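Long-range contacts in ParM protein (Staphylococcus aureus, PDB 3JS6), which is an actin-like plasmid segregation protein that forms filaments and probably uses them to move plasmid copies apart before cell division: residues Val16-Ile20 with Gln323-Val327; Ala104-Glu110 with Ile145-Lys150. All coordinates share one frame; numbering follows the deposited sequence.

Contact 1: residues Val16-Ile20 with Gln323-Val327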
# COMPACT_ATOMS: atom_id res chain seq x y z
N VAL A 16 -1.37 -3.99 -4.41
CA VAL A 16 -1.65 -4.56 -3.09
C VAL A 16 -0.29 -4.99 -2.55
O VAL A 16 0.46 -5.68 -3.26
CB VAL A 16 -2.56 -5.80 -3.18
CG1 VAL A 16 -2.66 -6.47 -1.82
CG2 VAL A 16 -3.94 -5.39 -3.65
N LYS A 17 0.04 -4.58 -1.34
CA LYS A 17 1.32 -4.97 -0.73
C LYS A 17 0.96 -5.90 0.44
O LYS A 17 -0.01 -5.66 1.15
CB LYS A 17 2.06 -3.74 -0.17
CG LYS A 17 2.87 -2.93 -1.21
CD LYS A 17 1.99 -2.14 -2.14
CE LYS A 17 1.13 -1.13 -1.40
NZ LYS A 17 0.41 -0.24 -2.38
N GLY A 18 1.77 -6.94 0.64
CA GLY A 18 1.53 -7.87 1.72
C GLY A 18 2.82 -8.32 2.38
O GLY A 18 3.87 -8.41 1.75
N LYS A 19 2.76 -8.63 3.67
CA LYS A 19 3.97 -9.11 4.34
C LYS A 19 3.60 -10.05 5.48
O LYS A 19 2.64 -9.80 6.21
CB LYS A 19 4.79 -7.92 4.87
CG LYS A 19 6.12 -8.28 5.53
CD LYS A 19 6.91 -7.03 5.92
CE LYS A 19 8.31 -7.40 6.43
NZ LYS A 19 8.26 -7.99 7.80
N ILE A 20 4.32 -11.15 5.59
CA ILE A 20 4.12 -12.09 6.68
C ILE A 20 5.52 -12.61 6.99
O ILE A 20 6.23 -13.05 6.10
CB ILE A 20 3.12 -13.26 6.32
CG1 ILE A 20 2.97 -14.18 7.55
CG2 ILE A 20 3.58 -14.02 5.09
CD1 ILE A 20 1.77 -15.12 7.48
N GLN A 323 7.53 1.55 -0.95
CA GLN A 323 6.31 0.83 -1.29
C GLN A 323 5.83 -0.03 -0.11
O GLN A 323 4.63 -0.22 0.08
CB GLN A 323 6.54 -0.07 -2.52
CG GLN A 323 7.71 -1.02 -2.37
CD GLN A 323 8.17 -1.65 -3.68
OE1 GLN A 323 9.23 -2.30 -3.73
NE2 GLN A 323 7.37 -1.49 -4.74
N PHE A 324 6.76 -0.53 0.70
CA PHE A 324 6.39 -1.35 1.85
C PHE A 324 6.27 -0.62 3.21
O PHE A 324 6.02 -1.25 4.25
CB PHE A 324 7.36 -2.52 1.94
CG PHE A 324 7.22 -3.51 0.80
CD1 PHE A 324 8.15 -3.53 -0.25
CD2 PHE A 324 6.14 -4.37 0.75
CE1 PHE A 324 7.99 -4.42 -1.34
CE2 PHE A 324 5.97 -5.27 -0.33
CZ PHE A 324 6.90 -5.29 -1.37
N SER A 325 6.46 0.70 3.21
CA SER A 325 6.37 1.48 4.45
C SER A 325 5.08 1.28 5.23
O SER A 325 5.13 1.07 6.44
CB SER A 325 6.53 2.99 4.17
OG SER A 325 7.89 3.37 4.20
N ASN A 326 3.94 1.38 4.55
CA ASN A 326 2.65 1.19 5.23
C ASN A 326 2.59 -0.20 5.88
O ASN A 326 2.28 -0.32 7.06
CB ASN A 326 1.48 1.32 4.24
CG ASN A 326 1.09 2.78 3.95
OD1 ASN A 326 0.45 3.08 2.95
ND2 ASN A 326 1.47 3.67 4.84
N VAL A 327 2.90 -1.24 5.10
CA VAL A 327 2.86 -2.59 5.63
C VAL A 327 3.80 -2.81 6.82
O VAL A 327 3.43 -3.49 7.77
CB VAL A 327 3.14 -3.60 4.50
CG1 VAL A 327 3.56 -4.92 5.07
CG2 VAL A 327 1.89 -3.78 3.66

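Contact 2: residues Ala104-Glu110 with Ile145-Lys150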
# COMPACT_ATOMS: atom_id res chain seq x y z
N ALA A 104 -0.98 -16.72 3.48
CA ALA A 104 -1.19 -18.01 4.15
C ALA A 104 -0.30 -19.09 3.55
O ALA A 104 0.22 -19.96 4.27
CB ALA A 104 -2.69 -18.44 4.08
N ARG A 105 -0.09 -19.02 2.24
CA ARG A 105 0.73 -20.02 1.58
C ARG A 105 2.18 -19.98 2.08
O ARG A 105 2.92 -20.94 1.92
CB ARG A 105 0.70 -19.81 0.06
CG ARG A 105 1.20 -21.02 -0.74
CD ARG A 105 2.54 -20.71 -1.39
NE ARG A 105 2.44 -19.58 -2.31
CZ ARG A 105 1.99 -19.67 -3.56
NH1 ARG A 105 1.92 -18.59 -4.32
NH2 ARG A 105 1.62 -20.85 -4.06
N GLU A 106 2.59 -18.86 2.67
CA GLU A 106 3.96 -18.74 3.19
C GLU A 106 4.12 -19.40 4.55
O GLU A 106 5.21 -19.41 5.10
CB GLU A 106 4.38 -17.27 3.26
CG GLU A 106 4.50 -16.59 1.88
CD GLU A 106 5.43 -17.34 0.94
OE1 GLU A 106 6.41 -17.97 1.40
OE2 GLU A 106 5.20 -17.30 -0.28
N VAL A 107 3.04 -19.96 5.10
CA VAL A 107 3.11 -20.64 6.40
C VAL A 107 3.02 -22.12 6.07
O VAL A 107 2.03 -22.56 5.50
CB VAL A 107 1.93 -20.29 7.33
CG1 VAL A 107 2.00 -21.17 8.59
CG2 VAL A 107 1.94 -18.79 7.71
N PRO A 108 4.02 -22.92 6.46
CA PRO A 108 4.06 -24.36 6.18
C PRO A 108 2.89 -25.21 6.69
O PRO A 108 2.42 -26.07 5.98
CB PRO A 108 5.39 -24.81 6.82
CG PRO A 108 6.18 -23.52 6.96
CD PRO A 108 5.12 -22.54 7.37
N GLU A 109 2.46 -24.98 7.93
CA GLU A 109 1.36 -25.74 8.52
C GLU A 109 0.04 -25.52 7.80
O GLU A 109 -0.17 -24.49 7.17
CB GLU A 109 1.11 -25.36 9.99
CG GLU A 109 2.33 -25.19 10.83
CD GLU A 109 2.78 -23.75 10.88
OE1 GLU A 109 2.24 -22.97 11.70
OE2 GLU A 109 3.69 -23.39 10.12
N GLU A 110 -0.84 -26.51 7.95
CA GLU A 110 -2.18 -26.50 7.37
C GLU A 110 -3.10 -25.45 7.98
O GLU A 110 -3.82 -24.73 7.26
CB GLU A 110 -2.86 -27.85 7.57
CG GLU A 110 -2.57 -28.87 6.51
CD GLU A 110 -3.84 -29.54 6.05
OE1 GLU A 110 -4.66 -28.86 5.39
OE2 GLU A 110 -4.03 -30.74 6.35
N ILE A 145 -4.37 -22.64 -2.46
CA ILE A 145 -3.48 -21.86 -3.32
C ILE A 145 -2.66 -22.86 -4.12
O ILE A 145 -1.95 -23.69 -3.54
CB ILE A 145 -2.51 -20.95 -2.51
CG1 ILE A 145 -3.30 -20.06 -1.55
CG2 ILE A 145 -1.72 -20.05 -3.48
CD1 ILE A 145 -3.51 -20.65 -0.16
N ASP A 146 -2.80 -22.80 -5.44
CA ASP A 146 -2.09 -23.72 -6.32
C ASP A 146 -2.24 -25.16 -5.80
O ASP A 146 -1.26 -25.91 -5.69
CB ASP A 146 -0.62 -23.31 -6.41
CG ASP A 146 -0.44 -21.97 -7.12
OD1 ASP A 146 0.52 -21.24 -6.79
OD2 ASP A 146 -1.26 -21.66 -8.01
N GLY A 147 -3.48 -25.53 -5.47
CA GLY A 147 -3.77 -26.87 -4.97
C GLY A 147 -3.48 -27.17 -3.50
O GLY A 147 -3.82 -28.24 -3.02
N ILE A 148 -2.86 -26.25 -2.77
CA ILE A 148 -2.53 -26.50 -1.37
C ILE A 148 -3.56 -25.84 -0.43
O ILE A 148 -3.67 -24.62 -0.38
CB ILE A 148 -1.12 -25.94 -1.02
CG1 ILE A 148 -0.07 -26.54 -1.96
CG2 ILE A 148 -0.79 -26.23 0.43
CD1 ILE A 148 0.08 -28.06 -1.85
N ALA A 149 -4.29 -26.66 0.32
CA ALA A 149 -5.32 -26.17 1.24
C ALA A 149 -4.78 -25.57 2.52
O ALA A 149 -3.96 -26.17 3.21
CB ALA A 149 -6.30 -27.32 1.60
N LYS A 150 -5.23 -24.36 2.83
CA LYS A 150 -4.83 -23.68 4.07
C LYS A 150 -6.12 -23.30 4.75
O LYS A 150 -7.03 -22.76 4.10
CB LYS A 150 -4.04 -22.40 3.81
CG LYS A 150 -2.63 -22.61 3.26
CD LYS A 150 -1.77 -23.43 4.19
CE LYS A 150 -0.38 -23.63 3.60
NZ LYS A 150 0.49 -24.46 4.46

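Contact 1: residues Val16-Ile20 with Gln323-Val327
The ring of Phe324 meets Lys17 and Gly18 obliquely, neither squarely over a face nor at an edge: its CE2 corner lies 4.0 Å from Lys17 CG, and Gly18 O stands a little farther from the same carbon. The ring also takes part in a cation-pi interaction with Lys24 and touches Val26, both on strand 23-33, so the phenyl group spans two neighbouring strands.

Lys17 uses its aliphatic part here. With CG beside the backbone N (chi1 -82°) and further bends at chi2 and chi3, the chain curls past the carbonyl of Gln323, whose O is 3.5 Å from Lys17 CG, and then turns its ammonium away. NZ is hydrogen-bonded to Phe15 O, with a long, weak ion pair to Asp10. Val327 reaches strand 15-20 with both methyl groups. Its CG2 rests against Lys17 CB at 3.8 Å, while CG1 presses on Lys19 CB at 3.2 Å, tighter than a usual van der Waals contact. Lys19 keeps its chain extended as far as CE, then bends at chi4 (-74°) to bring NZ to Glu331 in a salt bridge and to Asn21 O in a hydrogen bond.

No hydrogen bond joins the two segments. Between 16-20 and 323-327 themselves the contact is van der Waals, with 286 Å² buried in all; the Lys19-Glu331 salt bridge adds a polar tie farther along helix 325-342. A C-terminal helix that returns to pack on the N-terminal domain sheet, which begins with the antiparallel hairpin of strands 4-11 and 15-20, is characteristic of the actin-like fold.

Contact 2: residues Ala104-Glu110 with Ile145-Lys150
Lys150 and Arg105 reach across this contact from opposite segments, their side chains running roughly at right angles, and each ends on a different kind of acceptor. Lys150 bends at chi2 and then runs straight, chi3 and chi4 both anti, carrying its ammonium among the backbone carbonyls of the loop 107-109. NZ donates to Val107 O at 2.7 Å, lying in the plane of that carbonyl, and to Glu109 O at 2.8 Å, where it sits well above the carbonyl plane. Pro108 O is also near, but at a poor angle for a hydrogen bond. Lower on the chain, Lys150 CB meets Ala104 CB at 4.2 Å.

The loop gripped in this way connects helix 90-104 to strand 111-120 of the actin-like N-terminal domain, and it leaves the helix through a type I turn from Ala104 to Val107. Facing it, a type I' turn from Ile145 to Ile148 closes the hairpin of strands 141-145 and 148-161.

At the hairpin tip the guanidinium of Arg105 lies with Ile145 CG2 over one face, offset toward its rim. Asp146 comes to the edge instead: NH2 donates to OD1 at 3.0 Å in a nearly straight hydrogen bond (173°) that is part of a salt bridge, approaching OD1 on the anti side and somewhat out of the plane of a carboxylate turned 34° from the guanidinium. Ser52 OG hydrogen-bonds to both Arg105 NH1 and Asp146 OD1, while Asp146 OD2 accepts from the backbone N of Glu53.

Overall arrangement
The centres of contact 1 and contact 2 are about 20 Å apart, and both reach the same mixed sheet of the N-terminal domain. The centre of contact 1 is about 6 Å, and that of contact 2 about 23 Å, from the centre of the chain, so one is central and the other peripheral. They touch through Ile20, at the end of strand 15-20: its CD1 packs 3.7 Å from Val107 CG2, and its CG2 lies 3.8 Å from Glu106 CB. Both segments of contact 2 fall among the 302 residues that separate the two segments of contact 1.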